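Local coordinates for metallophosphoesterase (Clostridium thermocellum, PDB 4J6O), which serves as the phosphatase component, with a calcineurin-like fold and bound manganese, of the bacterial Pnkp-Hen1 RNA repair system, probably acting on 2',3' phosphate ends, at residues V141-L146 with K150-H155; A212-V217 with R241-V246. One frame throughout, in Å; residues are numbered along the deposited sequence. Where two conformers were deposited one is given.

Contact 1. Residues V141-L146 with K150-H155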
ATOM      1  N   VAL A 141       5.626   7.551  -5.949  0.56 28.59           N
ATOM      2  CA  VAL A 141       6.512   6.857  -6.876  0.56 32.85           C
ATOM      3  C   VAL A 141       6.024   5.401  -7.060  0.56 24.34           C
ATOM      4  O   VAL A 141       5.584   4.805  -6.074  0.56 19.53           O
ATOM      5  CB  VAL A 141       7.932   6.860  -6.254  0.56 25.66           C
ATOM      6  CG1 VAL A 141       8.914   6.108  -7.110  0.56 34.23           C
ATOM      7  CG2 VAL A 141       8.438   8.304  -6.014  0.56 22.17           C
ATOM      8  N   SER A 142       6.076   4.858  -8.291  1.00 28.45           N
ATOM      9  CA  SER A 142       5.529   3.512  -8.578  1.00 22.42           C
ATOM     10  C   SER A 142       6.082   2.383  -7.696  1.00 21.53           C
ATOM     11  O   SER A 142       5.332   1.514  -7.230  1.00 22.27           O
ATOM     12  CB  SER A 142       5.728   3.181 -10.065  1.00 24.81           C
ATOM     13  OG  SER A 142       7.092   2.923 -10.342  1.00 30.42           O
ATOM     14  N   HIS A 143       7.381   2.427  -7.444  1.00 24.01           N
ATOM     15  CA  HIS A 143       8.010   1.423  -6.579  1.00 22.76           C
ATOM     16  C   HIS A 143       9.322   1.994  -6.121  1.00 21.16           C
ATOM     17  O   HIS A 143       9.773   3.002  -6.615  1.00 24.48           O
ATOM     18  CB  HIS A 143       8.258   0.117  -7.333  1.00 24.38           C
ATOM     19  CG  HIS A 143       9.265   0.228  -8.460  1.00 22.42           C
ATOM     20  ND1 HIS A 143       9.015   0.925  -9.637  1.00 26.00           N
ATOM     21  CD2 HIS A 143      10.510  -0.300  -8.588  1.00 26.92           C
ATOM     22  CE1 HIS A 143      10.055   0.784 -10.446  1.00 27.07           C
ATOM     23  NE2 HIS A 143      10.985   0.073  -9.835  1.00 25.02           N
ATOM     24  N   TYR A 144       9.924   1.343  -5.128  1.00 22.08           N
ATOM     25  CA  TYR A 144      11.238   1.781  -4.693  1.00 21.53           C
ATOM     26  C   TYR A 144      12.180   0.603  -4.721  1.00 23.79           C
ATOM     27  O   TYR A 144      11.793  -0.507  -4.388  1.00 22.87           O
ATOM     28  CB  TYR A 144      11.204   2.334  -3.280  1.00 23.35           C
ATOM     29  CG  TYR A 144      10.559   3.672  -3.135  1.00 26.30           C
ATOM     30  CD1 TYR A 144      11.158   4.805  -3.665  1.00 31.09           C
ATOM     31  CD2 TYR A 144       9.368   3.824  -2.461  1.00 24.14           C
ATOM     32  CE1 TYR A 144      10.590   6.054  -3.507  1.00 29.26           C
ATOM     33  CE2 TYR A 144       8.787   5.069  -2.286  1.00 24.95           C
ATOM     34  CZ  TYR A 144       9.425   6.200  -2.807  1.00 26.54           C
ATOM     35  OH  TYR A 144       8.878   7.465  -2.685  1.00 30.05           O
ATOM     36  N   VAL A 145      13.390   0.844  -5.218  1.00 27.65           N
ATOM     37  CA  VAL A 145      14.491  -0.109  -5.049  1.00 26.15           C
ATOM     38  C   VAL A 145      15.324   0.410  -3.892  1.00 24.06           C
ATOM     39  O   VAL A 145      15.899   1.517  -3.954  1.00 28.91           O
ATOM     40  CB  VAL A 145      15.346  -0.222  -6.352  1.00 26.87           C
ATOM     41  CG1 VAL A 145      16.381  -1.311  -6.208  1.00 28.86           C
ATOM     42  CG2 VAL A 145      14.408  -0.523  -7.576  1.00 26.32           C
ATOM     43  N   LEU A 146      15.445  -0.404  -2.849  1.00 25.39           N
ATOM     44  CA  LEU A 146      16.073   0.055  -1.624  1.00 28.19           C
ATOM     45  C   LEU A 146      17.274  -0.814  -1.253  1.00 29.82           C
ATOM     46  O   LEU A 146      17.466  -1.897  -1.824  1.00 28.85           O
ATOM     47  CB  LEU A 146      15.055  -0.072  -0.492  1.00 25.59           C
ATOM     48  CG  LEU A 146      13.806   0.766  -0.700  1.00 24.58           C
ATOM     49  CD1 LEU A 146      12.559  -0.095  -0.461  1.00 27.22           C
ATOM     50  CD2 LEU A 146      13.796   1.791   0.376  1.00 32.51           C
ATOM     51  N   LYS A 150      18.729  -4.695  -2.615  1.00 27.96           N
ATOM     52  CA  LYS A 150      18.375  -5.952  -2.002  1.00 23.06           C
ATOM     53  C   LYS A 150      16.872  -6.073  -1.723  1.00 26.60           C
ATOM     54  O   LYS A 150      16.358  -7.165  -1.440  1.00 27.94           O
ATOM     55  CB  LYS A 150      19.128  -6.109  -0.665  1.00 25.32           C
ATOM     56  CG  LYS A 150      20.583  -6.371  -0.886  1.00 28.72           C
ATOM     57  CD  LYS A 150      21.346  -6.147   0.427  1.00 29.76           C
ATOM     58  CE  LYS A 150      22.871  -6.245   0.208  1.00 29.95           C
ATOM     59  NZ  LYS A 150      23.623  -5.721   1.448  1.00 32.37           N
ATOM     60  N   LEU A 151      16.154  -4.955  -1.843  1.00 25.50           N
ATOM     61  CA  LEU A 151      14.746  -4.951  -1.503  1.00 23.81           C
ATOM     62  C   LEU A 151      14.022  -4.109  -2.520  1.00 21.82           C
ATOM     63  O   LEU A 151      14.502  -3.022  -2.855  1.00 23.43           O
ATOM     64  CB  LEU A 151      14.578  -4.363  -0.101  1.00 21.25           C
ATOM     65  CG  LEU A 151      13.132  -4.064   0.409  1.00 22.54           C
ATOM     66  CD1 LEU A 151      12.297  -5.334   0.532  1.00 21.25           C
ATOM     67  CD2 LEU A 151      13.158  -3.181   1.718  1.00 22.09           C
ATOM     68  N   VAL A 152      12.879  -4.595  -2.987  1.00 20.58           N
ATOM     69  CA  VAL A 152      11.977  -3.776  -3.847  1.00 19.31           C
ATOM     70  C   VAL A 152      10.611  -3.815  -3.187  1.00 20.67           C
ATOM     71  O   VAL A 152      10.142  -4.883  -2.796  1.00 20.57           O
ATOM     72  CB  VAL A 152      11.929  -4.374  -5.246  1.00 23.66           C
ATOM     73  CG1 VAL A 152      10.838  -3.701  -6.102  1.00 24.34           C
ATOM     74  CG2 VAL A 152      13.321  -4.194  -5.979  1.00 25.93           C
ATOM     75  N   VAL A 153       9.943  -2.669  -3.128  1.00 19.80           N
ATOM     76  CA  VAL A 153       8.546  -2.627  -2.663  1.00 20.79           C
ATOM     77  C   VAL A 153       7.712  -2.023  -3.775  1.00 19.42           C
ATOM     78  O   VAL A 153       8.112  -1.054  -4.427  1.00 19.56           O
ATOM     79  CB  VAL A 153       8.331  -1.854  -1.335  1.00 18.75           C
ATOM     80  CG1 VAL A 153       8.972  -2.636  -0.129  1.00 19.40           C
ATOM     81  CG2 VAL A 153       8.808  -0.395  -1.393  1.00 20.60           C
ATOM     82  N   ALA A 154       6.533  -2.612  -3.977  1.00 20.37           N
ATOM     83  CA  ALA A 154       5.575  -2.175  -5.001  1.00 19.41           C
ATOM     84  C   ALA A 154       4.238  -2.734  -4.628  1.00 19.40           C
ATOM     85  O   ALA A 154       4.177  -3.767  -3.921  1.00 20.66           O
ATOM     86  CB  ALA A 154       5.970  -2.704  -6.401  1.00 22.29           C
ATOM     87  N   HIS A 155       3.161  -2.081  -5.055  1.00 15.85           N
ATOM     88  CA  HIS A 155       1.836  -2.601  -4.654  1.00 16.02           C
ATOM     89  C   HIS A 155       1.544  -3.963  -5.269  1.00 18.20           C
ATOM     90  O   HIS A 155       1.283  -4.931  -4.525  1.00 17.16           O
ATOM     91  CB  HIS A 155       0.739  -1.605  -5.031  1.00 16.49           C
ATOM     92  CG  HIS A 155      -0.609  -2.085  -4.690  1.00 15.57           C
ATOM     93  ND1 HIS A 155      -1.055  -2.143  -3.382  1.00 17.78           N
ATOM     94  CD2 HIS A 155      -1.597  -2.580  -5.459  1.00 18.58           C
ATOM     95  CE1 HIS A 155      -2.277  -2.649  -3.368  1.00 20.36           C
ATOM     96  NE2 HIS A 155      -2.637  -2.914  -4.618  1.00 19.48           N
TER
HETATM   97  O   HOH W   1       3.018   0.505  -6.127  1.00 19.99           O
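Leu146 and Leu151 lie side by side and point the same way, with Leu146 CD1 3.8 Å from Leu151 CD2. Leu146 CD1 also meets Val153 CG2 at 3.9 Å, a diagonal link to the next residue on the same face, two positions along the strand. A chi1 of -69° puts Val153 CG2 between its backbone N and carbonyl carbon, where it also touches Tyr144 CB. The Tyr144 ring leads away from the partner strand and meets Val153 CG2 at its edge, near the plane. On the other face, Val145 and Val152 run alongside each other, CG2 to CG2 at 4.1 Å, and His143 CB packs on Ala154 CB at 3.7 Å. The imidazole rotation is fixed at both nitrogens: Ser142 OG bonds ND1 of His143 in the ring plane at 2.9 Å, and NE2 bonds Gly164 N. Tyr144 and Val153 form a hydrogen-bonded pair, and Leu146 N meets Leu151 O at 2.8 Å, almost straight at 175°. Leu146 O accepts two weak bonds, from Lys150 N and Leu151 N, in a classic beta bulge. A water bridges Ser142 O and His155 N. The leucine face rests on Phe14 and Ile16 of strand 14-17, while His143 faces Val170 of helix 168-176. Strands 6-7 and 203-206 flank the hairpin, and His155 at its end touches the manganese ligands Asp19 and Asp65.

Contact 2. Residues A212-V217 with R241-V246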
ATOM      1  N   ALA A 212      -5.206 -15.208   2.632  1.00 33.76           N
ATOM      2  CA  ALA A 212      -5.415 -15.469   4.049  1.00 25.10           C
ATOM      3  C   ALA A 212      -4.142 -15.401   4.872  1.00 33.29           C
ATOM      4  O   ALA A 212      -4.167 -14.970   6.021  1.00 31.10           O
ATOM      5  CB  ALA A 212      -6.157 -16.836   4.255  1.00 30.07           C
ATOM      6  N   GLU A 213      -3.025 -15.813   4.296  1.00 33.77           N
ATOM      7  CA  GLU A 213      -1.752 -15.733   4.999  1.00 32.77           C
ATOM      8  C   GLU A 213      -0.749 -15.215   3.985  1.00 26.83           C
ATOM      9  O   GLU A 213      -1.006 -15.258   2.764  1.00 30.76           O
ATOM     10  CB  GLU A 213      -1.295 -17.107   5.492  1.00 33.71           C
ATOM     11  CG  GLU A 213      -2.242 -17.745   6.493  1.00 44.29           C
ATOM     12  CD  GLU A 213      -2.235 -17.046   7.841  1.00 65.17           C
ATOM     13  OE1 GLU A 213      -1.234 -16.346   8.170  1.00 40.20           O
ATOM     14  OE2 GLU A 213      -3.220 -17.214   8.594  1.00 51.47           O
ATOM     15  N   VAL A 214       0.391 -14.762   4.482  1.00 30.96           N
ATOM     16  CA  VAL A 214       1.400 -14.222   3.581  1.00 28.10           C
ATOM     17  C   VAL A 214       1.791 -15.304   2.542  1.00 32.50           C
ATOM     18  O   VAL A 214       1.796 -16.514   2.849  1.00 34.72           O
ATOM     19  CB  VAL A 214       2.639 -13.595   4.308  1.00 31.52           C
ATOM     20  CG1 VAL A 214       2.242 -12.469   5.222  1.00 28.28           C
ATOM     21  CG2 VAL A 214       3.434 -14.637   5.048  1.00 29.71           C
ATOM     22  N   LEU A 215       2.006 -14.877   1.306  1.00 31.10           N
ATOM     23  CA  LEU A 215       2.350 -15.796   0.217  1.00 27.54           C
ATOM     24  C   LEU A 215       3.779 -15.565  -0.279  1.00 33.75           C
ATOM     25  O   LEU A 215       4.052 -14.595  -1.032  1.00 33.64           O
ATOM     26  CB  LEU A 215       1.355 -15.643  -0.939  1.00 34.14           C
ATOM     27  CG  LEU A 215       1.624 -16.484  -2.174  1.00 38.74           C
ATOM     28  CD1 LEU A 215       1.663 -17.948  -1.736  1.00 47.44           C
ATOM     29  CD2 LEU A 215       0.501 -16.253  -3.162  1.00 45.76           C
ATOM     30  N   LYS A 216       4.673 -16.475   0.133  1.00 36.43           N
ATOM     31  CA  LYS A 216       6.096 -16.392  -0.185  0.53 39.07           C
ATOM     32  C   LYS A 216       6.366 -17.285  -1.381  1.00 40.43           C
ATOM     33  O   LYS A 216       6.088 -18.462  -1.341  1.00 43.49           O
ATOM     34  CB  LYS A 216       6.962 -16.877   0.978  0.53 30.77           C
ATOM     35  CG  LYS A 216       6.598 -16.324   2.332  0.53 40.89           C
ATOM     36  CD  LYS A 216       7.663 -16.677   3.403  0.53 39.20           C
ATOM     37  CE  LYS A 216       7.045 -16.842   4.775  0.53 50.64           C
ATOM     38  NZ  LYS A 216       7.445 -15.790   5.750  0.53 60.29           N
ATOM     39  N   VAL A 217       6.906 -16.719  -2.445  1.00 35.30           N
ATOM     40  CA  VAL A 217       7.167 -17.458  -3.683  1.00 40.91           C
ATOM     41  C   VAL A 217       8.476 -16.927  -4.275  1.00 44.80           C
ATOM     42  O   VAL A 217       8.526 -15.768  -4.677  1.00 37.90           O
ATOM     43  CB  VAL A 217       6.040 -17.214  -4.727  1.00 43.13           C
ATOM     44  CG1 VAL A 217       6.364 -17.852  -6.057  1.00 47.32           C
ATOM     45  CG2 VAL A 217       4.681 -17.698  -4.211  1.00 43.01           C
ATOM     46  N   ARG A 241      13.164 -10.188   8.234  1.00 28.65           N
ATOM     47  CA  ARG A 241      12.322 -11.143   7.536  1.00 30.88           C
ATOM     48  C   ARG A 241      11.378 -11.824   8.532  1.00 29.14           C
ATOM     49  O   ARG A 241      11.210 -13.040   8.527  1.00 36.48           O
ATOM     50  CB  ARG A 241      13.161 -12.117   6.688  1.00 32.78           C
ATOM     51  CG  ARG A 241      14.071 -11.334   5.713  1.00 33.92           C
ATOM     52  CD  ARG A 241      14.533 -12.123   4.545  1.00 31.39           C
ATOM     53  NE  ARG A 241      15.516 -11.365   3.793  1.00 31.65           N
ATOM     54  CZ  ARG A 241      15.871 -11.654   2.553  1.00 37.46           C
ATOM     55  NH1 ARG A 241      16.801 -10.925   1.952  1.00 40.31           N
ATOM     56  NH2 ARG A 241      15.317 -12.697   1.935  1.00 46.40           N
ATOM     57  N   GLU A 242      10.753 -10.979   9.363  1.00 30.80           N
ATOM     58  CA  GLU A 242       9.753 -11.421  10.348  1.00 29.99           C
ATOM     59  C   GLU A 242       8.385 -10.873  10.027  1.00 27.44           C
ATOM     60  O   GLU A 242       8.249  -9.693   9.641  1.00 29.34           O
ATOM     61  CB  GLU A 242      10.125 -10.882  11.705  1.00 34.44           C
ATOM     62  CG  GLU A 242      11.373 -11.522  12.238  1.00 48.79           C
ATOM     63  CD  GLU A 242      11.877 -10.883  13.512  1.00 66.61           C
ATOM     64  OE1 GLU A 242      11.264  -9.887  13.983  1.00 39.62           O
ATOM     65  OE2 GLU A 242      12.902 -11.393  14.034  1.00 43.44           O
ATOM     66  N   ILE A 243       7.375 -11.714  10.233  1.00 28.70           N
ATOM     67  CA  ILE A 243       5.976 -11.342  10.062  1.00 30.57           C
ATOM     68  C   ILE A 243       5.370 -10.919  11.407  1.00 28.89           C
ATOM     69  O   ILE A 243       5.480 -11.653  12.403  1.00 29.31           O
ATOM     70  CB  ILE A 243       5.182 -12.496   9.500  1.00 31.73           C
ATOM     71  CG1 ILE A 243       5.740 -12.950   8.153  1.00 33.75           C
ATOM     72  CG2 ILE A 243       3.710 -12.130   9.363  1.00 31.29           C
ATOM     73  CD1 ILE A 243       5.981 -11.840   7.200  1.00 45.97           C
ATOM     74  N   VAL A 244       4.746  -9.742  11.442  1.00 29.72           N
ATOM     75  CA  VAL A 244       3.992  -9.243  12.608  1.00 28.70           C
ATOM     76  C   VAL A 244       2.607  -8.864  12.115  1.00 23.23           C
ATOM     77  O   VAL A 244       2.490  -8.249  11.056  1.00 26.58           O
ATOM     78  CB  VAL A 244       4.643  -8.015  13.245  1.00 26.89           C
ATOM     79  CG1 VAL A 244       3.798  -7.454  14.404  1.00 30.39           C
ATOM     80  CG2 VAL A 244       6.066  -8.397  13.752  1.00 30.10           C
ATOM     81  N   ASP A 245       1.569  -9.261  12.820  1.00 26.37           N
ATOM     82  CA  ASP A 245       0.213  -8.948  12.326  1.00 25.53           C
ATOM     83  C   ASP A 245      -0.772  -8.628  13.432  1.00 28.10           C
ATOM     84  O   ASP A 245      -0.541  -8.926  14.603  1.00 28.01           O
ATOM     85  CB  ASP A 245      -0.298 -10.023  11.352  1.00 28.24           C
ATOM     86  CG  ASP A 245      -0.363 -11.420  11.958  1.00 38.01           C
ATOM     87  OD1 ASP A 245      -0.828 -11.541  13.111  1.00 35.55           O
ATOM     88  OD2 ASP A 245      -0.002 -12.398  11.250  1.00 33.84           O
ATOM     89  N   VAL A 246      -1.840  -7.930  13.048  1.00 24.20           N
ATOM     90  CA  VAL A 246      -2.944  -7.639  13.956  0.65 27.76           C
ATOM     91  C   VAL A 246      -4.224  -8.126  13.293  1.00 23.13           C
ATOM     92  O   VAL A 246      -4.514  -7.792  12.150  1.00 25.75           O
ATOM     93  CB  VAL A 246      -3.110  -6.148  14.180  0.65 26.03           C
ATOM     94  CG1 VAL A 246      -4.402  -5.857  14.897  0.65 27.61           C
ATOM     95  CG2 VAL A 246      -1.913  -5.596  14.997  0.65 28.41           C
TER
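Val214 and Ile243 make the apolar centre of this small surface contact, which has no hydrogen bond across it; the CA atoms of the two residues stand 8.4 Å apart, too far for strand pairing, so side chains alone close the gap. Early in the segment, Glu213 OE1 forms a salt bridge with Lys232 NZ and lies 5.2 Å from Asp245 OD2. Lys232 also makes a long, weak ion pair with Asp245 OD2, so its positive charge probably eases the approach of the two carboxylates. Val214 points toward the other segment, and both methyls touch Ile243: CG2 of Val214 is 4.2 Å from Ile243 CG1, and CG1 is 4.3 Å from Ile243 CD1. Ile243 CG1 is brought there by its chi1 of -59°, anti to the carbonyl carbon. Leu215 turns its side chain the other way, and its backbone bonds Asn222. Lys216 points toward Ile243 again, its chain bent at chi3 and chi4; the two side chains reach toward each other tip to tip, NZ of Lys216 4.1 Å from Ile243 CG1, but since this lysine was deposited in two conformers, that touch is doubtful. Val217 ends the run with its O bonded to Thr220 OG1. Across the contact, Arg241 and Glu242 lie opposite Arg237 in a G1 beta bulge that opens strand 242-247. Ile221 of strand 220-222 and Tyr236 of strand 232-238 touch Ile243, while Val244 and Val246 face the opposite way, onto helix 24-33. The approach to edge strand 215-216 thus meets edge strand 242-247 of the other sheet at the protein surface.

In the fold
Contact 1 is buried and contact 2 lies at the surface, their centres about 18 Å apart and their nearest atoms about 5 Å apart without touching. They share the six-stranded sheet: 141-146 with 150-155 pairs two of its strands through main-chain bonds, whereas 212-217 with 241-246 brings the residues at one of its outermost strands, 215-216, near the edge of the five-stranded sheet. Each therefore bears on the packing of the two sheets, the first through apolar residues laid on strand 14-17, the second through a thin valine-isoleucine touch beside charged groups. The areas buried, 392 and 124 Å², reflect that difference, and only contact 1 runs on toward the manganese ligands.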